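Local coordinates for 3-oxo-tetronate kinase (Cupriavidus necator, PDB 5DMH), which catalyses the ATP-dependent phosphorylation of 3-oxo-tetronate to 3-oxo-tetronate 4-phosphate, releasing ADP, at residues 79-84 / 102-107; 156-161 / 232-237; 199-204 / 228-233; 287-292 / 386-391; 310-315 / 340-345. All coordinates share one frame; numbering follows the deposited sequence.

Contacts 1, 2 and 3 belong to the sugar-binding N-terminal domain, contacts 4 and 5 to the nucleotide-binding C-terminal domain. Contacts 3, 4 and 5 pair parallel strands: contacts 3 and 4 are largely buried, and contact 5 reaches the surface. Contacts 4 and 5 adjoin, because strands 288-292 and 343-345 are neighbours, and both lie near bound ADP. Contact 1, also buried, is a purely apolar strand-to-helix packing, without the backbone ladder of the strand pairs. Contact 2, partly buried, hangs a hairpin on the loop after strand 228-231; it shares Asp232 with contact 3, where the same carboxylate also meets the start of helix 204-207.

Contact 1. Residues 79-84 / 102-107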
# COMPACT_ATOMS: atom_id res chain seq x y z
N LEU A 79 -1.82 5.98 13.70
CA LEU A 79 -2.83 6.39 12.74
C LEU A 79 -2.23 6.25 11.37
O LEU A 79 -1.09 6.70 11.15
CB LEU A 79 -3.21 7.86 12.99
CG LEU A 79 -3.86 8.19 14.33
CD1 LEU A 79 -3.96 9.69 14.50
CD2 LEU A 79 -5.22 7.57 14.40
N VAL A 80 -2.95 5.63 10.44
CA VAL A 80 -2.50 5.47 9.06
C VAL A 80 -3.47 6.15 8.11
O VAL A 80 -4.60 5.70 7.95
CB VAL A 80 -2.37 3.98 8.64
CG1 VAL A 80 -1.93 3.89 7.16
CG2 VAL A 80 -1.37 3.23 9.52
N VAL A 81 -3.01 7.23 7.49
CA VAL A 81 -3.81 7.94 6.50
C VAL A 81 -3.58 7.36 5.09
O VAL A 81 -2.49 7.42 4.54
CB VAL A 81 -3.49 9.47 6.51
CG1 VAL A 81 -4.30 10.19 5.43
CG2 VAL A 81 -3.74 10.06 7.89
N ALA A 82 -4.64 6.80 4.51
CA ALA A 82 -4.62 6.28 3.17
C ALA A 82 -4.88 7.37 2.12
O ALA A 82 -5.93 8.03 2.13
CB ALA A 82 -5.66 5.18 3.05
N LEU A 83 -3.92 7.58 1.24
CA LEU A 83 -4.05 8.46 0.09
C LEU A 83 -4.02 7.65 -1.21
O LEU A 83 -3.45 6.56 -1.24
CB LEU A 83 -2.91 9.48 0.04
CG LEU A 83 -2.70 10.36 1.26
CD1 LEU A 83 -1.53 11.33 1.05
CD2 LEU A 83 -3.99 11.10 1.64
N LYS A 84 -4.58 8.21 -2.30
CA LYS A 84 -4.47 7.61 -3.62
C LYS A 84 -3.51 8.49 -4.41
O LYS A 84 -3.89 9.19 -5.35
CB LYS A 84 -5.86 7.53 -4.31
CG LYS A 84 -5.89 6.66 -5.56
CD LYS A 84 -7.26 6.69 -6.27
CE LYS A 84 -7.33 5.73 -7.42
NZ LYS A 84 -6.43 6.07 -8.56
N GLN A 102 0.01 17.51 8.70
CA GLN A 102 -0.47 18.48 9.67
C GLN A 102 -1.57 17.86 10.52
O GLN A 102 -1.59 18.03 11.74
CB GLN A 102 -0.96 19.75 8.97
CG GLN A 102 -1.76 20.68 9.86
CD GLN A 102 -1.00 21.15 11.06
OE1 GLN A 102 0.25 21.14 11.10
NE2 GLN A 102 -1.74 21.59 12.08
N TRP A 103 -2.49 17.13 9.87
CA TRP A 103 -3.58 16.50 10.63
C TRP A 103 -3.00 15.55 11.69
O TRP A 103 -3.44 15.53 12.86
CB TRP A 103 -4.57 15.79 9.68
CG TRP A 103 -5.71 15.17 10.41
CD1 TRP A 103 -6.86 15.79 10.85
CD2 TRP A 103 -5.82 13.80 10.81
NE1 TRP A 103 -7.66 14.89 11.50
CE2 TRP A 103 -7.04 13.66 11.49
CE3 TRP A 103 -4.99 12.69 10.66
CZ2 TRP A 103 -7.47 12.43 12.01
CZ3 TRP A 103 -5.40 11.47 11.18
CH2 TRP A 103 -6.64 11.35 11.84
N LEU A 104 -2.01 14.77 11.29
CA LEU A 104 -1.38 13.81 12.19
C LEU A 104 -0.68 14.50 13.35
O LEU A 104 -0.80 14.07 14.49
CB LEU A 104 -0.39 12.95 11.40
CG LEU A 104 -1.04 11.94 10.46
CD1 LEU A 104 0.03 11.35 9.57
CD2 LEU A 104 -1.79 10.83 11.21
N ARG A 105 0.02 15.60 13.06
CA ARG A 105 0.70 16.35 14.11
C ARG A 105 -0.30 16.87 15.12
O ARG A 105 -0.09 16.80 16.33
CB ARG A 105 1.48 17.52 13.51
CG ARG A 105 2.51 17.18 12.50
CD ARG A 105 3.12 18.43 11.89
NE ARG A 105 4.32 18.79 12.62
CZ ARG A 105 5.31 19.54 12.15
NH1 ARG A 105 5.28 20.03 10.91
NH2 ARG A 105 6.35 19.75 12.92
N ALA A 106 -1.41 17.39 14.61
CA ALA A 106 -2.47 17.95 15.43
C ALA A 106 -3.15 16.91 16.32
O ALA A 106 -3.71 17.27 17.34
CB ALA A 106 -3.49 18.60 14.55
N GLN A 107 -3.12 15.63 15.90
CA GLN A 107 -3.60 14.55 16.76
C GLN A 107 -2.57 14.18 17.83
O GLN A 107 -2.88 13.41 18.74
CB GLN A 107 -3.96 13.29 15.96
CG GLN A 107 -4.83 13.50 14.72
CD GLN A 107 -5.99 14.45 14.94
OE1 GLN A 107 -6.87 14.19 15.77
NE2 GLN A 107 -6.01 15.57 14.21
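The indole of Trp103 meets strand 79-82 with its six-membered ring, approached obliquely by Leu79 CD1 and Val81 CG2; Val81 CG2 lies 3.9 Å from Trp103 CZ3. Over one face of the indole, offset toward its rim, sits the amide nitrogen of Gln107. That amide is anchored one turn back, on the carbonyl of Trp103, Gln107 NE2 donating to Trp103 O at 2.9 Å, while Gln107 N reaches the same oxygen from the opposite face of its plane. The bend at chi2 (-44°) folds the amide back over the indole. Gln107 CB is 3.9 Å from Leu79 CD1, and the two side chains cross at about a right angle. Leu104 enters between the two strand residues. Its CD2 lies 3.7 Å from Leu79 CB and also touches Val81 CG2, the valine and leucine running antiparallel alongside one another. Leu79 and Val81 both point to helix 90-106, whereas Val80, between them, turns to helix 41-53, so the strand is covered on both faces as in an alpha/beta sandwich. Ile37 of strand 34-38 adds to the cover of Leu104, and Pro65 touches Trp103. Across the interface the contacts are all between carbon atoms, so the helix is held to the sheet by shape and exclusion of water, while the amide nitrogen of Gln107 is bonded to a local backbone carbonyl.

Contact 2. Residues 156-161 / 232-237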
# COMPACT_ATOMS: atom_id res chain seq x y z
N THR A 156 14.38 -7.79 -0.80
CA THR A 156 15.60 -7.40 -0.10
C THR A 156 16.40 -6.35 -0.88
O THR A 156 16.23 -6.18 -2.10
CB THR A 156 16.51 -8.62 0.24
OG1 THR A 156 16.88 -9.32 -0.94
CG2 THR A 156 15.79 -9.56 1.18
N ILE A 157 17.28 -5.64 -0.16
CA ILE A 157 18.08 -4.54 -0.69
C ILE A 157 19.55 -4.71 -0.29
O ILE A 157 19.86 -4.87 0.88
CB ILE A 157 17.61 -3.14 -0.21
CG1 ILE A 157 16.12 -2.92 -0.50
CG2 ILE A 157 18.39 -2.06 -0.92
CD1 ILE A 157 15.56 -1.74 0.21
N PHE A 158 20.41 -4.73 -1.30
CA PHE A 158 21.86 -4.95 -1.16
C PHE A 158 22.60 -3.95 -2.03
O PHE A 158 22.37 -3.87 -3.23
CB PHE A 158 22.25 -6.39 -1.55
CG PHE A 158 23.73 -6.69 -1.41
CD1 PHE A 158 24.25 -7.06 -0.18
CD2 PHE A 158 24.58 -6.59 -2.49
CE1 PHE A 158 25.59 -7.35 -0.06
CE2 PHE A 158 25.93 -6.87 -2.36
CZ PHE A 158 26.43 -7.27 -1.15
N ARG A 159 23.50 -3.18 -1.43
CA ARG A 159 24.21 -2.10 -2.13
C ARG A 159 23.23 -1.22 -2.91
O ARG A 159 23.53 -0.75 -3.99
CB ARG A 159 25.33 -2.64 -3.00
CG ARG A 159 26.44 -3.30 -2.16
CD ARG A 159 27.63 -3.81 -2.98
NE ARG A 159 28.65 -4.33 -2.08
CZ ARG A 159 29.62 -3.59 -1.54
NH1 ARG A 159 29.73 -2.30 -1.79
NH2 ARG A 159 30.47 -4.16 -0.71
N GLY A 160 22.08 -1.01 -2.29
CA GLY A 160 21.06 -0.11 -2.79
C GLY A 160 20.19 -0.67 -3.89
O GLY A 160 19.29 0.01 -4.36
N HIS A 161 20.47 -1.92 -4.29
CA HIS A 161 19.78 -2.57 -5.38
C HIS A 161 18.65 -3.45 -4.82
O HIS A 161 18.84 -4.24 -3.89
CB HIS A 161 20.77 -3.43 -6.21
CG HIS A 161 21.70 -2.62 -7.08
ND1 HIS A 161 22.64 -1.76 -6.56
CD2 HIS A 161 21.81 -2.53 -8.43
CE1 HIS A 161 23.31 -1.20 -7.55
NE2 HIS A 161 22.80 -1.61 -8.69
N ASP A 232 19.93 -0.51 3.01
CA ASP A 232 20.01 -1.94 2.75
C ASP A 232 19.33 -2.75 3.87
O ASP A 232 19.33 -2.39 5.05
CB ASP A 232 21.48 -2.42 2.59
CG ASP A 232 22.13 -2.04 1.27
OD1 ASP A 232 21.43 -1.57 0.32
OD2 ASP A 232 23.38 -2.22 1.17
N ALA A 233 18.77 -3.90 3.50
CA ALA A 233 18.20 -4.80 4.48
C ALA A 233 18.07 -6.15 3.80
O ALA A 233 17.37 -6.28 2.78
CB ALA A 233 16.85 -4.33 4.96
N VAL A 234 18.80 -7.12 4.33
CA VAL A 234 18.84 -8.47 3.74
C VAL A 234 18.06 -9.49 4.55
O VAL A 234 18.01 -10.67 4.18
CB VAL A 234 20.28 -8.97 3.54
CG1 VAL A 234 21.11 -7.92 2.83
CG2 VAL A 234 20.95 -9.34 4.87
N SER A 235 17.41 -9.03 5.61
CA SER A 235 16.69 -9.89 6.54
C SER A 235 15.78 -9.06 7.41
O SER A 235 15.94 -7.83 7.48
CB SER A 235 17.69 -10.61 7.42
OG SER A 235 18.36 -9.65 8.17
N ASP A 236 14.84 -9.72 8.09
CA ASP A 236 14.01 -9.06 9.08
C ASP A 236 14.89 -8.51 10.21
O ASP A 236 14.61 -7.45 10.77
CB ASP A 236 12.94 -9.98 9.66
CG ASP A 236 11.76 -10.19 8.71
OD1 ASP A 236 11.62 -9.48 7.70
OD2 ASP A 236 10.96 -11.09 9.00
N ALA A 237 15.96 -9.22 10.54
CA ALA A 237 16.88 -8.72 11.56
C ALA A 237 17.41 -7.32 11.18
O ALA A 237 17.51 -6.45 12.04
CB ALA A 237 18.02 -9.69 11.80
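Asp232 OD2 is gripped by two backbone N-H groups, those of Arg159 and Tyr204. Arg159 N lies 2.8 Å from Asp232 OD2, meeting it from above the carboxylate plane in a bent bond (131° at the hydrogen). The other oxygen, Asp232 OD1, offers its syn lone pair to Gly160 N at 2.7 Å, so three N-H groups converge on one buried acid, which would probably favour its charged form. With CG anti to the carbonyl carbon (chi1 -75°), the carboxylate reaches past Ile157 to the turn at 158-161, and Ile157 CG2 packs against Asp232 OD1 at 3.3 Å. The turn is a type I' beta turn from Phe158 to His161, the tight reversal of a beta hairpin with a two-residue loop (Arg159, Gly160) that joins strands 155-158 and 161-164. Its first strand is tied to the loop after strand 228-231 by a single antiparallel bridge, a hydrogen-bonded pair: Ile157 N donates to Ala233 O and Ala233 N to Ile157 O, both at 3.0 Å. Thr156 CB makes a van der Waals contact with the same Ala233 O, 3.6 Å away. Beyond the bridge the contact turns apolar and more exposed, with Val234 CG1 at the edge of the Phe158 ring, 4.4 Å from CD1. His161 ND1 donates to Arg159 O, 2.9 Å away, with the acceptor in the plane of the imidazole. Past Val234, Ser235 is the N-cap of helix 236-245, its OG accepting from Asp238 N.

Contact 3. Residues 199-204 / 228-233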
# COMPACT_ATOMS: atom_id res chain seq x y z
N VAL A 199 20.91 12.09 -2.50
CA VAL A 199 20.52 10.74 -2.08
C VAL A 199 21.74 9.87 -1.89
O VAL A 199 22.64 9.89 -2.71
CB VAL A 199 19.60 10.05 -3.14
CG1 VAL A 199 19.34 8.62 -2.77
CG2 VAL A 199 18.31 10.81 -3.28
N GLY A 200 21.82 9.16 -0.78
CA GLY A 200 22.96 8.30 -0.51
C GLY A 200 22.53 6.88 -0.16
O GLY A 200 21.41 6.43 -0.48
N LEU A 201 23.43 6.17 0.53
CA LEU A 201 23.23 4.76 0.85
C LEU A 201 23.69 4.45 2.25
O LEU A 201 24.82 4.76 2.63
CB LEU A 201 24.01 3.88 -0.13
CG LEU A 201 23.96 2.36 0.10
CD1 LEU A 201 22.57 1.78 -0.08
CD2 LEU A 201 24.95 1.66 -0.85
N LEU A 202 22.81 3.81 3.01
CA LEU A 202 23.16 3.21 4.29
C LEU A 202 23.37 1.72 4.01
O LEU A 202 22.42 0.97 3.91
CB LEU A 202 22.04 3.48 5.29
CG LEU A 202 22.08 2.84 6.66
CD1 LEU A 202 23.38 3.22 7.37
CD2 LEU A 202 20.88 3.27 7.51
N ARG A 203 24.63 1.31 3.85
CA ARG A 203 24.96 0.03 3.24
C ARG A 203 24.83 -1.14 4.22
O ARG A 203 24.94 -0.98 5.44
CB ARG A 203 26.38 0.11 2.65
CG ARG A 203 26.76 -1.01 1.69
CD ARG A 203 28.18 -0.84 1.14
NE ARG A 203 28.28 0.30 0.26
CZ ARG A 203 28.78 1.50 0.57
NH1 ARG A 203 28.79 2.47 -0.34
NH2 ARG A 203 29.29 1.75 1.78
N TYR A 204 24.63 -2.34 3.67
CA TYR A 204 24.39 -3.55 4.46
C TYR A 204 25.44 -3.85 5.51
O TYR A 204 25.14 -4.49 6.53
CB TYR A 204 24.28 -4.76 3.52
CG TYR A 204 25.60 -5.14 2.92
CD1 TYR A 204 26.09 -4.50 1.80
CD2 TYR A 204 26.38 -6.13 3.51
CE1 TYR A 204 27.32 -4.83 1.28
CE2 TYR A 204 27.59 -6.48 2.99
CZ TYR A 204 28.07 -5.83 1.86
OH TYR A 204 29.29 -6.16 1.32
N MSE A 228 18.70 11.97 2.09
CA MSE A 228 17.92 10.75 2.12
C MSE A 228 18.81 9.58 1.71
O MSE A 228 19.51 9.65 0.70
CB MSE A 228 16.71 10.86 1.17
CG MSE A 228 15.87 9.64 1.11
SE MSE A 228 14.00 10.19 0.63
CE MSE A 228 14.37 11.64 -0.51
N ALA A 229 18.78 8.51 2.49
CA ALA A 229 19.60 7.34 2.19
C ALA A 229 18.73 6.12 1.96
O ALA A 229 17.88 5.78 2.80
CB ALA A 229 20.56 7.04 3.33
N ILE A 230 18.95 5.46 0.83
CA ILE A 230 18.44 4.12 0.62
C ILE A 230 19.06 3.27 1.73
O ILE A 230 20.24 3.38 1.97
CB ILE A 230 18.87 3.57 -0.74
CG1 ILE A 230 18.28 4.39 -1.90
CG2 ILE A 230 18.47 2.10 -0.87
CD1 ILE A 230 16.77 4.45 -1.93
N ALA A 231 18.26 2.48 2.45
CA ALA A 231 18.82 1.59 3.48
C ALA A 231 18.76 0.13 3.04
O ALA A 231 17.68 -0.39 2.75
CB ALA A 231 18.10 1.75 4.80
N ASP A 232 19.93 -0.51 3.01
CA ASP A 232 20.01 -1.94 2.75
C ASP A 232 19.33 -2.75 3.87
O ASP A 232 19.33 -2.39 5.05
CB ASP A 232 21.48 -2.42 2.59
CG ASP A 232 22.13 -2.04 1.27
OD1 ASP A 232 21.43 -1.57 0.32
OD2 ASP A 232 23.38 -2.22 1.17
N ALA A 233 18.77 -3.90 3.50
CA ALA A 233 18.20 -4.80 4.48
C ALA A 233 18.07 -6.15 3.80
O ALA A 233 17.37 -6.28 2.78
CB ALA A 233 16.85 -4.33 4.96
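Tyr204 and Asp232 lie side by side and point the same way, the phenol ring and the carboxylate turned only 26° from one another. Asp232 OD2 sits at the edge of the Tyr204 ring, in its plane and 3.6 Å from CD1, and receives Tyr204 N at 2.8 Å on its anti side. Tyr204 CG stands between its backbone N and carbonyl carbon (chi1 71°), which keeps the ring beside the acid. Arg203, at the N-cap position, runs alongside the same carboxylate, but its guanidinium plane is turned 76° from it, and contact is through Arg203 CG, 3.6 Å from Asp232 OD2. Leu201 crosses the acid at a slant, bringing CD1 within 3.6 Å of Asp232 OD1. Earlier along both segments the strands pair in parallel, Val199 with Met228 (a selenomethionine) through Leu202 with Ala231. Leu202 N donates to Ile230 O at 2.8 Å and Asp232 N to Leu202 O at 3.0 Å, both almost straight. Val199, Leu201, Met228 and Ile230 share one face of the sheet; Leu202, Ala229 and Ala231 share the other, where Leu202 CD2 lies 4.2 Å from Ala231 CB. This is the parallel edge pair of the N-terminal domain's sheet, with helices on both faces: helix 187-193 covers Met228 and Ile230, while helices 211-223 and 236-245 touch Leu202. Strand 199-202 is outermost within the chain, and strand 228-231 continues the pairing to strand 144-147.

Contact 4. Residues 287-292 / 386-391; sequences PGVVLA and RRFVVA
Pro287 O opens the ladder by accepting from two successive amides of the partner, Arg386 N at 2.9 Å and Arg387 N. At Gly288 the neighbour is Arg387, whose guanidinium turns back at chi3 (-70°) to put one face over Gly288 CA; its NH1 is held by Gly286 O and its NH2 by Leu448 O. Val289 N gives Arg387 O a weak bond, whereas Val289 O receives Val389 N at 3.0 Å in a practically straight one (178°). Its CG1 stands between the backbone N and the carbonyl carbon (chi1 65°) and slants against the Phe388 ring, 3.7 Å from CD2. Val290 lies beside Val389, pointing the same way, with the CG1 atoms of Val290 and Val389 4.1 Å apart; helix 443-451 covers both. Leu291 N then donates to Val389 O at 2.8 Å, and Leu291 O accepts Ala391 N at 2.9 Å while Val390 CG1 leans on it. Ala292 closes the series, its CB 4.0 Å from Ala391 CB. The strands are thus in parallel register, with Val390 and Phe388 turned to helix 393-403 and the side chain of Val390 about 7 Å from bound ADP. Backbone bonds mainly hold the pairing, mostly apolar side chains line both faces toward the flanking helices, close to the nucleotide site, and carbonyl oxygens meet the arginine charges at the strand start, Arg386 NE bonding Pro428 O.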
# COMPACT_ATOMS: atom_id res chain seq x y z
N PRO A 287 -23.49 -11.16 0.86
CA PRO A 287 -22.95 -11.26 -0.48
C PRO A 287 -21.54 -10.67 -0.60
O PRO A 287 -21.20 -9.67 0.02
CB PRO A 287 -23.95 -10.48 -1.33
CG PRO A 287 -25.22 -10.55 -0.57
CD PRO A 287 -24.84 -10.58 0.87
N GLY A 288 -20.74 -11.31 -1.44
CA GLY A 288 -19.38 -10.91 -1.66
C GLY A 288 -19.12 -10.71 -3.15
O GLY A 288 -19.97 -11.03 -3.99
N VAL A 289 -17.94 -10.18 -3.43
CA VAL A 289 -17.48 -9.93 -4.79
C VAL A 289 -15.94 -9.79 -4.78
O VAL A 289 -15.35 -9.40 -3.76
CB VAL A 289 -18.13 -8.65 -5.38
CG1 VAL A 289 -17.66 -7.42 -4.57
CG2 VAL A 289 -17.76 -8.51 -6.87
N VAL A 290 -15.32 -10.10 -5.92
CA VAL A 290 -13.88 -9.89 -6.13
C VAL A 290 -13.75 -8.97 -7.33
O VAL A 290 -14.37 -9.22 -8.34
CB VAL A 290 -13.14 -11.20 -6.41
CG1 VAL A 290 -11.64 -10.99 -6.42
CG2 VAL A 290 -13.52 -12.25 -5.37
N LEU A 291 -13.03 -7.86 -7.13
CA LEU A 291 -12.81 -6.83 -8.13
C LEU A 291 -11.32 -6.72 -8.41
O LEU A 291 -10.54 -6.28 -7.53
CB LEU A 291 -13.37 -5.50 -7.63
CG LEU A 291 -14.84 -5.49 -7.24
CD1 LEU A 291 -15.24 -4.15 -6.65
CD2 LEU A 291 -15.71 -5.85 -8.45
N ALA A 292 -10.91 -7.10 -9.61
CA ALA A 292 -9.48 -7.20 -9.90
C ALA A 292 -9.05 -6.25 -11.00
O ALA A 292 -9.45 -6.39 -12.15
CB ALA A 292 -9.11 -8.63 -10.26
N ARG A 386 -21.66 -7.04 1.11
CA ARG A 386 -21.01 -6.70 2.37
C ARG A 386 -19.52 -7.07 2.38
O ARG A 386 -18.77 -6.54 3.21
CB ARG A 386 -21.71 -7.41 3.54
CG ARG A 386 -23.16 -7.03 3.70
CD ARG A 386 -23.31 -5.68 4.38
NE ARG A 386 -22.75 -5.71 5.73
CZ ARG A 386 -23.36 -6.25 6.78
NH1 ARG A 386 -24.57 -6.78 6.65
NH2 ARG A 386 -22.77 -6.24 7.97
N ARG A 387 -19.10 -7.98 1.51
CA ARG A 387 -17.69 -8.42 1.47
C ARG A 387 -17.07 -8.07 0.12
O ARG A 387 -17.60 -8.45 -0.92
CB ARG A 387 -17.55 -9.93 1.73
CG ARG A 387 -18.08 -10.42 3.08
CD ARG A 387 -18.01 -11.94 3.21
NE ARG A 387 -18.96 -12.58 2.32
CZ ARG A 387 -18.77 -13.70 1.62
NH1 ARG A 387 -19.75 -14.15 0.84
NH2 ARG A 387 -17.64 -14.37 1.67
N PHE A 388 -15.96 -7.35 0.16
CA PHE A 388 -15.26 -6.91 -1.04
C PHE A 388 -13.80 -7.28 -0.98
O PHE A 388 -13.07 -6.81 -0.09
CB PHE A 388 -15.37 -5.38 -1.15
CG PHE A 388 -16.77 -4.87 -1.22
CD1 PHE A 388 -17.56 -4.77 -0.07
CD2 PHE A 388 -17.31 -4.43 -2.42
CE1 PHE A 388 -18.85 -4.27 -0.14
CE2 PHE A 388 -18.59 -3.94 -2.48
CZ PHE A 388 -19.36 -3.86 -1.36
N VAL A 389 -13.37 -8.09 -1.95
CA VAL A 389 -11.95 -8.39 -2.18
C VAL A 389 -11.50 -7.64 -3.43
O VAL A 389 -12.07 -7.82 -4.49
CB VAL A 389 -11.73 -9.90 -2.39
CG1 VAL A 389 -10.27 -10.20 -2.67
CG2 VAL A 389 -12.24 -10.69 -1.19
N VAL A 390 -10.51 -6.77 -3.27
CA VAL A 390 -10.04 -5.91 -4.32
C VAL A 390 -8.56 -6.17 -4.57
O VAL A 390 -7.75 -6.10 -3.65
CB VAL A 390 -10.24 -4.42 -3.98
CG1 VAL A 390 -9.92 -3.56 -5.20
CG2 VAL A 390 -11.66 -4.13 -3.47
N ALA A 391 -8.21 -6.45 -5.82
CA ALA A 391 -6.84 -6.70 -6.21
C ALA A 391 -6.28 -5.49 -6.91
O ALA A 391 -6.81 -5.10 -7.96
CB ALA A 391 -6.77 -7.93 -7.11

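Contact 5. Residues 310-315 / 340-345; sequences GRPALR and EPVLIY
Arg315 lies across one face of the Tyr345 ring, its CB 4.0 Å from the ring centroid and 26° off the normal, a CH-pi contact displaced toward the rim. The arginine is extended from CG to NE, with CG anti to the backbone N (chi1 -170°), so Arg315 CG sits above the rim, 3.6 Å from Tyr345 CE2, and CD passes beyond it. Tyr345 takes the rarer first torsion (chi1 72°), which swings its ring across to the neighbouring strand, where Ala313 CB meets the ring edge 3.9 Å from CE1. Leu314, on the other face of the sheet, packs its CB 3.8 Å from Ile344 CD1. Glu340 is extended beyond CG and lays its carboxylate against the Pro312 ring, Glu340 OE1 3.7 Å from Pro312 CD. A water bridges the same carboxylate: it accepts from Arg311 NE and donates to Glu340 OE1, both at 2.9 Å, and to Pro341 O, linking charges that do not meet directly; Arg311 NH1 is paired with Asp445. The backbones pair in parallel, Leu343 N to Pro312 O, Leu314 N to Leu343 O at 2.8 Å and Tyr345 N to Leu314 O. Gly310, with positive phi, closes a Schellman motif at the end of helix 297-308. Arg315 NH2 is held by Glu352 and Ser348. Helix 297-308 covers Ala313 and Tyr345, and helix 327-336 covers Leu314 and Ile344; strand 343-345 is paired on its other side with strand 288-292, leaving 313-315 outermost within the chain.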
# COMPACT_ATOMS: atom_id res chain seq x y z
N GLY A 310 -13.89 -23.14 -11.89
CA GLY A 310 -15.20 -22.99 -12.46
C GLY A 310 -16.07 -21.92 -11.85
O GLY A 310 -17.29 -21.95 -12.02
N ARG A 311 -15.46 -20.97 -11.16
CA ARG A 311 -16.22 -19.93 -10.47
C ARG A 311 -16.61 -18.81 -11.42
O ARG A 311 -15.88 -18.50 -12.34
CB ARG A 311 -15.43 -19.42 -9.27
CG ARG A 311 -15.11 -20.52 -8.27
CD ARG A 311 -14.42 -20.01 -7.02
NE ARG A 311 -15.34 -19.34 -6.10
CZ ARG A 311 -15.08 -19.08 -4.82
NH1 ARG A 311 -13.91 -19.42 -4.30
NH2 ARG A 311 -15.97 -18.47 -4.05
N PRO A 312 -17.80 -18.21 -11.23
CA PRO A 312 -18.31 -17.21 -12.17
C PRO A 312 -17.43 -15.98 -12.26
O PRO A 312 -16.97 -15.46 -11.24
CB PRO A 312 -19.69 -16.84 -11.62
CG PRO A 312 -19.79 -17.44 -10.24
CD PRO A 312 -18.56 -18.27 -9.97
N ALA A 313 -17.22 -15.50 -13.49
CA ALA A 313 -16.34 -14.36 -13.73
C ALA A 313 -16.75 -13.61 -15.00
O ALA A 313 -17.24 -14.19 -15.96
CB ALA A 313 -14.89 -14.81 -13.87
N LEU A 314 -16.54 -12.30 -14.98
CA LEU A 314 -16.73 -11.49 -16.17
C LEU A 314 -15.54 -10.60 -16.39
O LEU A 314 -15.13 -9.88 -15.48
CB LEU A 314 -17.98 -10.64 -16.04
CG LEU A 314 -18.27 -9.74 -17.24
CD1 LEU A 314 -18.44 -10.59 -18.50
CD2 LEU A 314 -19.51 -8.90 -16.98
N ARG A 315 -15.00 -10.63 -17.60
CA ARG A 315 -13.85 -9.79 -17.95
C ARG A 315 -14.27 -8.43 -18.52
O ARG A 315 -15.23 -8.33 -19.30
CB ARG A 315 -12.99 -10.54 -18.96
CG ARG A 315 -11.67 -9.91 -19.23
CD ARG A 315 -10.84 -10.77 -20.13
NE ARG A 315 -9.50 -10.23 -20.26
CZ ARG A 315 -8.46 -10.90 -20.74
NH1 ARG A 315 -8.60 -12.16 -21.16
NH2 ARG A 315 -7.27 -10.30 -20.82
N GLU A 340 -23.59 -16.74 -5.63
CA GLU A 340 -22.27 -16.81 -5.02
C GLU A 340 -21.45 -15.64 -5.52
O GLU A 340 -21.82 -15.01 -6.51
CB GLU A 340 -21.58 -18.12 -5.39
CG GLU A 340 -21.18 -18.19 -6.86
CD GLU A 340 -20.89 -19.60 -7.35
OE1 GLU A 340 -19.79 -20.15 -7.03
OE2 GLU A 340 -21.75 -20.15 -8.09
N PRO A 341 -20.30 -15.38 -4.89
CA PRO A 341 -19.48 -14.27 -5.37
C PRO A 341 -18.98 -14.50 -6.77
O PRO A 341 -18.67 -15.63 -7.15
CB PRO A 341 -18.30 -14.24 -4.37
CG PRO A 341 -18.87 -14.86 -3.14
CD PRO A 341 -19.80 -15.93 -3.63
N VAL A 342 -18.93 -13.42 -7.52
CA VAL A 342 -18.33 -13.39 -8.83
C VAL A 342 -17.04 -12.57 -8.80
O VAL A 342 -16.82 -11.76 -7.90
CB VAL A 342 -19.27 -12.79 -9.90
CG1 VAL A 342 -20.63 -13.48 -9.87
CG2 VAL A 342 -19.40 -11.28 -9.77
N LEU A 343 -16.23 -12.80 -9.83
CA LEU A 343 -15.01 -12.06 -10.11
C LEU A 343 -15.25 -11.16 -11.31
O LEU A 343 -15.68 -11.65 -12.38
CB LEU A 343 -13.89 -13.05 -10.44
CG LEU A 343 -12.60 -12.42 -10.99
CD1 LEU A 343 -11.90 -11.53 -9.99
CD2 LEU A 343 -11.68 -13.51 -11.48
N ILE A 344 -15.06 -9.86 -11.13
CA ILE A 344 -15.02 -8.91 -12.24
C ILE A 344 -13.58 -8.47 -12.39
O ILE A 344 -12.99 -7.98 -11.42
CB ILE A 344 -15.94 -7.72 -11.97
CG1 ILE A 344 -17.33 -8.19 -11.54
CG2 ILE A 344 -16.00 -6.77 -13.17
CD1 ILE A 344 -18.15 -8.92 -12.62
N TYR A 345 -13.02 -8.62 -13.59
CA TYR A 345 -11.57 -8.44 -13.74
C TYR A 345 -11.17 -7.83 -15.06
O TYR A 345 -11.76 -8.12 -16.08
CB TYR A 345 -10.81 -9.78 -13.56
CG TYR A 345 -10.96 -10.80 -14.68
CD1 TYR A 345 -12.08 -11.61 -14.74
CD2 TYR A 345 -9.99 -10.95 -15.65
CE1 TYR A 345 -12.24 -12.56 -15.74
CE2 TYR A 345 -10.14 -11.89 -16.67
CZ TYR A 345 -11.26 -12.68 -16.71
OH TYR A 345 -11.41 -13.62 -17.69
O HOH W 1 -17.95 -18.03 -6.38